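Side-chain contacts in hydrazine synthase alpha subunit (Candidatus Kuenenia stuttgartiensis, PDB 5C2V), which forms hydrazine from hydroxylamine and ammonia, as the two-heme alpha subunit of the hydrazine synthase complex: residues D[24-29]-D[342-347]; D[60-65]-D[373-378]. One frame throughout, in Å; residues are numbered along the deposited sequence.

Contact 1. Residues D[24-29]-D[342-347]; sequences EVQGPV and PLPDDR
The carboxylate of Asp345 stands across the edge of the Gln26 amide, between OE1 and NE2. Its two oxygens fall on either side of the amide plane. The two flat groups are nearly perpendicular, at 83°. Gln26 OE1 lies above one face of the carboxylate, near Asp345 OD2, and both of these atoms are acceptors. Gln26 NE2 gives Asp345 OD1 a weak bond, bent to 122°; at 2.5 Å between NE2 and OD1 its length is doubtful at this resolution. The placing of the two amide ends is doubtful with it. The Pro344 ring borders the oxygen end of the amide, with Pro344 CD 3.2 Å from Gln26 OE1. Leu343 CD2 reaches Gln26 OE1 as well, at 4.1 Å. Gln26 CG is anti to the backbone N (chi1 179°), and the chain runs on extended to bring the amide to this corner.

Leu343 to Asp346 form a type I beta turn between strands 336-342 and 348-353, in one sheet of the beta-propeller. Gln26 follows helix 18-25, just ahead of the first strand of the neighbouring sheet. Asp345 OD2 also has a weak salt bridge to Arg347 NH2, at 3.4 Å. Lys23 ties the same turn to the helix, through Asp346 OD1 and Pro344 O. Tyr389 packs on the Gln26 side chain, and Phe293 on Pro344.

Contact 2. Residues D[60-65]-D[373-378]; sequences VLFDLN and KVYDDP. With CA (calcium ion), chain B.
Val374 and Tyr375 form a classic beta bulge opposite Ile360, and both side chains touch Phe62. The Phe62 and Tyr375 rings meet obliquely. Their centroids are 5.3 Å apart and their planes are turned by 39°. Phe62 CE1 touches Tyr375 CD1 at 4.0 Å. Tyr375 CB lies over one face of the Phe62 ring. Across the ring from CE1, Phe62 CE2 meets Val374 CG1 obliquely at 4.2 Å. Val374 CG1 also packs on Leu64 CD2, at 4.0 Å. This methyl is anti to its own backbone nitrogen (chi1 -180°), the direction that brings this branch to both partners. The contact is wholly apolar.

Beyond Tyr375 the chain turns to metal binding. Asp376 OD2 binds a calcium ion at 2.4 Å, and Asp377 O binds it at 2.3 Å. Phe358 O, Trp380 O and Asp382 OD2 complete the five protein ligands. The calcium thus ties this loop to the start of strand 381-387 and to the residue before strand 359-364. Asp63 OD1 accepts from Asn65 N in an Asx turn where strand 58-63 ends.

Strand 58-63 lies between strands 31-37 and 69-71 of one propeller sheet. Residues 373-378 leave strand 369-373, the outermost of the next sheet. Leu69 packs on both rings, while Ile360 and Trp362 of strand 359-364 pack on Val374.

Both contacts lie between the same two propeller blades, one made of strands 336-342, 348-353, 359-364 and 369-373, the other of 31-37, 58-63, 69-71 and 381-387. In the second, strand 381-387 pairs with 31-37, consistent with the Velcro closure of beta-propellers. Contact 1 joins the lead-in to strand 31-37 to the turn between the first two strands of the other blade, contact 2 uses the exit from its last. Contact 1 is mostly buried, with a polar pair, amide against carboxylate, bordered by Pro344 and Leu343. Contact 2 is only partly buried and rests on aromatic and aliphatic packing, with calcium close by. Their centres are about 19 Å apart. They touch where Val29 O lies 3.6 Å from Leu64 CD1.

Contact 1. Residues D[24-29]-D[342-347]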
ATOM      1  N   GLU D  24      12.093 -10.188  41.534  1.00 79.88           N
ATOM      2  CA  GLU D  24      12.362 -10.357  42.962  1.00 87.93           C
ATOM      3  C   GLU D  24      12.037  -9.118  43.795  1.00 75.53           C
ATOM      4  O   GLU D  24      11.520  -9.223  44.908  1.00 82.62           O
ATOM      5  CB  GLU D  24      13.830 -10.743  43.176  1.00 81.54           C
ATOM      6  CG  GLU D  24      14.230 -12.045  42.502  1.00101.40           C
ATOM      7  CD  GLU D  24      15.733 -12.197  42.341  1.00101.90           C
ATOM      8  OE1 GLU D  24      16.459 -11.189  42.477  1.00 93.21           O
ATOM      9  OE2 GLU D  24      16.188 -13.329  42.072  1.00 95.14           O
ATOM     10  N   VAL D  25      12.354  -7.945  43.256  1.00 63.08           N
ATOM     11  CA  VAL D  25      12.274  -6.703  44.020  1.00 65.93           C
ATOM     12  C   VAL D  25      10.851  -6.152  44.065  1.00 80.09           C
ATOM     13  O   VAL D  25      10.556  -5.230  44.826  1.00 90.87           O
ATOM     14  CB  VAL D  25      13.221  -5.632  43.435  1.00 75.68           C
ATOM     15  CG1 VAL D  25      12.587  -4.962  42.225  1.00 76.19           C
ATOM     16  CG2 VAL D  25      13.590  -4.599  44.494  1.00 66.92           C
ATOM     17  N   GLN D  26       9.971  -6.730  43.252  1.00 86.23           N
ATOM     18  CA  GLN D  26       8.584  -6.279  43.160  1.00 87.30           C
ATOM     19  C   GLN D  26       7.850  -6.314  44.499  1.00 87.29           C
ATOM     20  O   GLN D  26       7.488  -5.272  45.047  1.00 80.94           O
ATOM     21  CB  GLN D  26       7.823  -7.129  42.146  1.00 84.83           C
ATOM     22  CG  GLN D  26       6.365  -6.741  42.002  1.00 80.64           C
ATOM     23  CD  GLN D  26       5.516  -7.874  41.472  1.00 87.29           C
ATOM     24  OE1 GLN D  26       4.944  -7.781  40.386  1.00 73.56           O
ATOM     25  NE2 GLN D  26       5.428  -8.953  42.240  1.00 90.32           N
ATOM     26  N   GLY D  27       7.628  -7.517  45.016  1.00 71.40           N
ATOM     27  CA  GLY D  27       6.849  -7.696  46.228  1.00 84.05           C
ATOM     28  C   GLY D  27       5.379  -7.879  45.903  1.00 88.65           C
ATOM     29  O   GLY D  27       4.966  -7.674  44.762  1.00109.70           O
ATOM     30  N   PRO D  28       4.577  -8.274  46.904  1.00 93.67           N
ATOM     31  CA  PRO D  28       3.135  -8.480  46.718  1.00 90.14           C
ATOM     32  C   PRO D  28       2.401  -7.188  46.366  1.00 92.66           C
ATOM     33  O   PRO D  28       2.829  -6.110  46.781  1.00 84.53           O
ATOM     34  CB  PRO D  28       2.675  -9.008  48.083  1.00 92.18           C
ATOM     35  CG  PRO D  28       3.914  -9.526  48.738  1.00 97.37           C
ATOM     36  CD  PRO D  28       5.014  -8.632  48.264  1.00 98.44           C
ATOM     37  N   VAL D  29       1.312  -7.298  45.610  1.00 87.14           N
ATOM     38  CA  VAL D  29       0.519  -6.126  45.248  1.00 86.95           C
ATOM     39  C   VAL D  29      -0.869  -6.174  45.880  1.00 78.47           C
ATOM     40  O   VAL D  29      -1.723  -6.955  45.459  1.00 78.19           O
ATOM     41  CB  VAL D  29       0.365  -6.011  43.717  1.00 83.38           C
ATOM     42  CG1 VAL D  29      -0.540  -4.841  43.355  1.00 68.77           C
ATOM     43  CG2 VAL D  29       1.725  -5.877  43.050  1.00 79.66           C
ATOM     44  N   PRO D 342       2.021  -4.488  32.135  1.00 62.36           N
ATOM     45  CA  PRO D 342       2.684  -5.757  32.463  1.00 66.78           C
ATOM     46  C   PRO D 342       3.250  -5.777  33.883  1.00 73.65           C
ATOM     47  O   PRO D 342       3.705  -4.746  34.382  1.00 48.60           O
ATOM     48  CB  PRO D 342       3.818  -5.847  31.431  1.00 67.59           C
ATOM     49  CG  PRO D 342       3.496  -4.824  30.384  1.00 66.53           C
ATOM     50  CD  PRO D 342       2.739  -3.747  31.085  1.00 60.07           C
ATOM     51  N   LEU D 343       3.223  -6.945  34.519  1.00 73.61           N
ATOM     52  CA  LEU D 343       3.798  -7.112  35.849  1.00 81.33           C
ATOM     53  C   LEU D 343       4.990  -8.064  35.804  1.00 80.32           C
ATOM     54  O   LEU D 343       5.046  -8.950  34.952  1.00 81.74           O
ATOM     55  CB  LEU D 343       2.748  -7.638  36.834  1.00 79.79           C
ATOM     56  CG  LEU D 343       1.721  -6.655  37.403  1.00 82.26           C
ATOM     57  CD1 LEU D 343       0.790  -7.365  38.376  1.00 80.80           C
ATOM     58  CD2 LEU D 343       2.413  -5.485  38.081  1.00 79.48           C
ATOM     59  N   PRO D 344       5.949  -7.882  36.727  1.00 83.89           N
ATOM     60  CA  PRO D 344       7.100  -8.780  36.892  1.00 72.70           C
ATOM     61  C   PRO D 344       6.693 -10.217  37.216  1.00 67.13           C
ATOM     62  O   PRO D 344       7.513 -11.129  37.118  1.00 88.16           O
ATOM     63  CB  PRO D 344       7.865  -8.153  38.060  1.00 82.19           C
ATOM     64  CG  PRO D 344       7.520  -6.710  37.988  1.00 69.43           C
ATOM     65  CD  PRO D 344       6.083  -6.669  37.554  1.00 70.00           C
ATOM     66  N   ASP D 345       5.432 -10.406  37.594  1.00 71.01           N
ATOM     67  CA  ASP D 345       4.895 -11.723  37.916  1.00 73.11           C
ATOM     68  C   ASP D 345       4.388 -12.409  36.655  1.00 87.44           C
ATOM     69  O   ASP D 345       3.763 -13.468  36.725  1.00 81.64           O
ATOM     70  CB  ASP D 345       3.762 -11.611  38.936  1.00 85.88           C
ATOM     71  CG  ASP D 345       4.138 -10.766  40.132  1.00 94.77           C
ATOM     72  OD1 ASP D 345       5.330 -10.761  40.504  1.00120.15           O
ATOM     73  OD2 ASP D 345       3.242 -10.105  40.697  1.00 89.87           O
ATOM     74  N   ASP D 346       4.647 -11.770  35.515  1.00 90.15           N
ATOM     75  CA  ASP D 346       4.151 -12.194  34.205  1.00 85.72           C
ATOM     76  C   ASP D 346       2.635 -12.071  34.129  1.00 79.26           C
ATOM     77  O   ASP D 346       1.982 -12.777  33.361  1.00 72.40           O
ATOM     78  CB  ASP D 346       4.585 -13.627  33.879  1.00 68.69           C
ATOM     79  CG  ASP D 346       6.090 -13.774  33.792  1.00 82.93           C
ATOM     80  OD1 ASP D 346       6.768 -12.765  33.512  1.00 75.89           O
ATOM     81  OD2 ASP D 346       6.593 -14.898  34.003  1.00 80.28           O
ATOM     82  N   ARG D 347       2.079 -11.169  34.932  1.00 82.68           N
ATOM     83  CA  ARG D 347       0.675 -10.813  34.805  1.00 79.42           C
ATOM     84  C   ARG D 347       0.567  -9.460  34.116  1.00 75.79           C
ATOM     85  O   ARG D 347       1.580  -8.810  33.854  1.00 67.11           O
ATOM     86  CB  ARG D 347      -0.007 -10.774  36.174  1.00 86.16           C
ATOM     87  CG  ARG D 347       0.050 -12.087  36.938  1.00 93.83           C
ATOM     88  CD  ARG D 347      -0.728 -12.003  38.243  1.00 94.80           C
ATOM     89  NE  ARG D 347      -0.146 -11.036  39.169  1.00 93.46           N
ATOM     90  CZ  ARG D 347      -0.686 -10.701  40.335  1.00 76.93           C
ATOM     91  NH1 ARG D 347      -1.828 -11.252  40.721  1.00 78.27           N
ATOM     92  NH2 ARG D 347      -0.087  -9.812  41.115  1.00 78.96           N
TER

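Contact 2. Residues D[60-65]-D[373-378]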
ATOM      1  N   VAL D  60      -7.570   7.697  41.394  1.00 70.75           N
ATOM      2  CA  VAL D  60      -8.030   7.011  42.594  1.00 74.56           C
ATOM      3  C   VAL D  60      -7.168   5.814  42.988  1.00 84.84           C
ATOM      4  O   VAL D  60      -6.497   5.198  42.149  1.00 88.08           O
ATOM      5  CB  VAL D  60      -9.485   6.529  42.431  1.00 74.72           C
ATOM      6  CG1 VAL D  60     -10.429   7.715  42.308  1.00 71.75           C
ATOM      7  CG2 VAL D  60      -9.608   5.621  41.224  1.00 79.22           C
ATOM      8  N   LEU D  61      -7.204   5.500  44.281  1.00 83.40           N
ATOM      9  CA  LEU D  61      -6.504   4.352  44.846  1.00 77.19           C
ATOM     10  C   LEU D  61      -7.504   3.296  45.306  1.00 69.07           C
ATOM     11  O   LEU D  61      -8.483   3.608  45.988  1.00 76.53           O
ATOM     12  CB  LEU D  61      -5.615   4.785  46.015  1.00 87.75           C
ATOM     13  CG  LEU D  61      -4.893   3.690  46.801  1.00 85.24           C
ATOM     14  CD1 LEU D  61      -3.977   2.885  45.894  1.00 82.06           C
ATOM     15  CD2 LEU D  61      -4.109   4.294  47.957  1.00 87.69           C
ATOM     16  N   PHE D  62      -7.246   2.047  44.933  1.00 61.88           N
ATOM     17  CA  PHE D  62      -8.169   0.952  45.205  1.00 65.59           C
ATOM     18  C   PHE D  62      -7.454  -0.245  45.826  1.00 71.80           C
ATOM     19  O   PHE D  62      -6.422  -0.695  45.324  1.00 80.17           O
ATOM     20  CB  PHE D  62      -8.881   0.536  43.915  1.00 66.48           C
ATOM     21  CG  PHE D  62      -9.734  -0.692  44.056  1.00 62.53           C
ATOM     22  CD1 PHE D  62     -10.990  -0.617  44.636  1.00 68.09           C
ATOM     23  CD2 PHE D  62      -9.287  -1.918  43.593  1.00 69.02           C
ATOM     24  CE1 PHE D  62     -11.778  -1.746  44.762  1.00 61.78           C
ATOM     25  CE2 PHE D  62     -10.071  -3.050  43.715  1.00 57.63           C
ATOM     26  CZ  PHE D  62     -11.318  -2.963  44.300  1.00 59.29           C
ATOM     27  N   ASP D  63      -8.011  -0.754  46.920  1.00 68.68           N
ATOM     28  CA  ASP D  63      -7.458  -1.919  47.599  1.00 75.26           C
ATOM     29  C   ASP D  63      -8.098  -3.197  47.065  1.00 77.90           C
ATOM     30  O   ASP D  63      -9.321  -3.321  47.030  1.00 79.77           O
ATOM     31  CB  ASP D  63      -7.666  -1.806  49.112  1.00 87.78           C
ATOM     32  CG  ASP D  63      -6.986  -2.922  49.881  1.00 85.47           C
ATOM     33  OD1 ASP D  63      -7.611  -3.989  50.060  1.00 69.91           O
ATOM     34  OD2 ASP D  63      -5.829  -2.731  50.310  1.00 91.95           O
ATOM     35  N   LEU D  64      -7.263  -4.147  46.654  1.00 81.43           N
ATOM     36  CA  LEU D  64      -7.737  -5.364  46.002  1.00 74.38           C
ATOM     37  C   LEU D  64      -8.373  -6.349  46.979  1.00 69.61           C
ATOM     38  O   LEU D  64      -9.010  -7.318  46.569  1.00 83.15           O
ATOM     39  CB  LEU D  64      -6.585  -6.046  45.262  1.00 83.76           C
ATOM     40  CG  LEU D  64      -5.776  -5.164  44.309  1.00 81.78           C
ATOM     41  CD1 LEU D  64      -4.698  -5.976  43.606  1.00 77.95           C
ATOM     42  CD2 LEU D  64      -6.685  -4.483  43.298  1.00 94.06           C
ATOM     43  N   ASN D  65      -8.200  -6.096  48.273  1.00 92.23           N
ATOM     44  CA  ASN D  65      -8.720  -6.985  49.304  1.00 91.86           C
ATOM     45  C   ASN D  65      -9.937  -6.394  50.013  1.00 86.48           C
ATOM     46  O   ASN D  65     -11.030  -6.958  49.959  1.00 81.83           O
ATOM     47  CB  ASN D  65      -7.625  -7.316  50.320  1.00 89.46           C
ATOM     48  CG  ASN D  65      -6.487  -8.112  49.707  1.00 87.78           C
ATOM     49  OD1 ASN D  65      -6.562  -9.337  49.592  1.00 74.33           O
ATOM     50  ND2 ASN D  65      -5.426  -7.420  49.309  1.00 76.54           N
ATOM     51  N   LYS D 373     -12.657  -9.486  36.349  1.00 80.52           N
ATOM     52  CA  LYS D 373     -12.822  -8.065  36.636  1.00 72.33           C
ATOM     53  C   LYS D 373     -12.085  -7.635  37.902  1.00 79.21           C
ATOM     54  O   LYS D 373     -12.082  -8.350  38.904  1.00 61.42           O
ATOM     55  CB  LYS D 373     -14.310  -7.724  36.769  1.00 75.80           C
ATOM     56  CG  LYS D 373     -14.595  -6.251  37.026  1.00 70.37           C
ATOM     57  CD  LYS D 373     -16.058  -6.017  37.366  1.00 75.16           C
ATOM     58  CE  LYS D 373     -16.447  -6.726  38.654  1.00 79.33           C
ATOM     59  NZ  LYS D 373     -17.874  -6.491  39.008  1.00 81.59           N
ATOM     60  N   VAL D 374     -11.460  -6.463  37.848  1.00 75.48           N
ATOM     61  CA  VAL D 374     -10.870  -5.864  39.038  1.00 85.83           C
ATOM     62  C   VAL D 374     -11.844  -4.849  39.625  1.00 83.18           C
ATOM     63  O   VAL D 374     -12.461  -5.093  40.662  1.00 75.00           O
ATOM     64  CB  VAL D 374      -9.526  -5.176  38.728  1.00 82.98           C
ATOM     65  CG1 VAL D 374      -8.936  -4.564  39.991  1.00 85.38           C
ATOM     66  CG2 VAL D 374      -8.554  -6.167  38.105  1.00 71.14           C
ATOM     67  N   TYR D 375     -11.976  -3.708  38.957  1.00 78.55           N
ATOM     68  CA  TYR D 375     -12.983  -2.718  39.320  1.00 83.58           C
ATOM     69  C   TYR D 375     -13.608  -2.099  38.073  1.00 89.81           C
ATOM     70  O   TYR D 375     -12.903  -1.528  37.239  1.00 84.83           O
ATOM     71  CB  TYR D 375     -12.366  -1.633  40.204  1.00 85.41           C
ATOM     72  CG  TYR D 375     -13.347  -0.589  40.690  1.00 88.40           C
ATOM     73  CD1 TYR D 375     -14.191  -0.845  41.763  1.00 72.88           C
ATOM     74  CD2 TYR D 375     -13.422   0.658  40.082  1.00 82.18           C
ATOM     75  CE1 TYR D 375     -15.087   0.107  42.212  1.00 76.85           C
ATOM     76  CE2 TYR D 375     -14.314   1.617  40.524  1.00 83.61           C
ATOM     77  CZ  TYR D 375     -15.144   1.336  41.590  1.00 91.04           C
ATOM     78  OH  TYR D 375     -16.034   2.288  42.033  1.00 91.07           O
ATOM     79  N   ASP D 376     -14.926  -2.211  37.941  1.00 89.28           N
ATOM     80  CA  ASP D 376     -15.625  -1.539  36.852  1.00 81.21           C
ATOM     81  C   ASP D 376     -16.826  -0.753  37.369  1.00 79.67           C
ATOM     82  O   ASP D 376     -17.809  -1.330  37.835  1.00 67.67           O
ATOM     83  CB  ASP D 376     -16.073  -2.548  35.791  1.00 88.27           C
ATOM     84  CG  ASP D 376     -16.693  -1.879  34.574  1.00 75.88           C
ATOM     85  OD1 ASP D 376     -17.441  -2.558  33.841  1.00 70.95           O
ATOM     86  OD2 ASP D 376     -16.435  -0.677  34.351  1.00 66.98           O
ATOM     87  N   ASP D 377     -16.737   0.567  37.268  1.00 71.98           N
ATOM     88  CA  ASP D 377     -17.839   1.449  37.622  1.00 79.07           C
ATOM     89  C   ASP D 377     -18.594   1.782  36.345  1.00 86.38           C
ATOM     90  O   ASP D 377     -17.988   2.210  35.369  1.00 67.22           O
ATOM     91  CB  ASP D 377     -17.319   2.721  38.305  1.00 74.39           C
ATOM     92  CG  ASP D 377     -18.421   3.531  38.975  1.00 76.00           C
ATOM     93  OD1 ASP D 377     -19.594   3.433  38.560  1.00 88.44           O
ATOM     94  OD2 ASP D 377     -18.107   4.278  39.924  1.00 79.86           O
ATOM     95  N   PRO D 378     -19.916   1.557  36.334  1.00 86.30           N
ATOM     96  CA  PRO D 378     -20.737   1.901  35.167  1.00 71.45           C
ATOM     97  C   PRO D 378     -20.758   3.400  34.860  1.00 72.68           C
ATOM     98  O   PRO D 378     -21.106   3.786  33.744  1.00 77.30           O
ATOM     99  CB  PRO D 378     -22.131   1.412  35.568  1.00 78.48           C
ATOM    100  CG  PRO D 378     -21.876   0.318  36.547  1.00 79.45           C
ATOM    101  CD  PRO D 378     -20.667   0.759  37.319  1.00 87.85           C
TER
HETATM  102 CA    CA B 903     -16.202   1.659  34.012  1.00 65.94          CA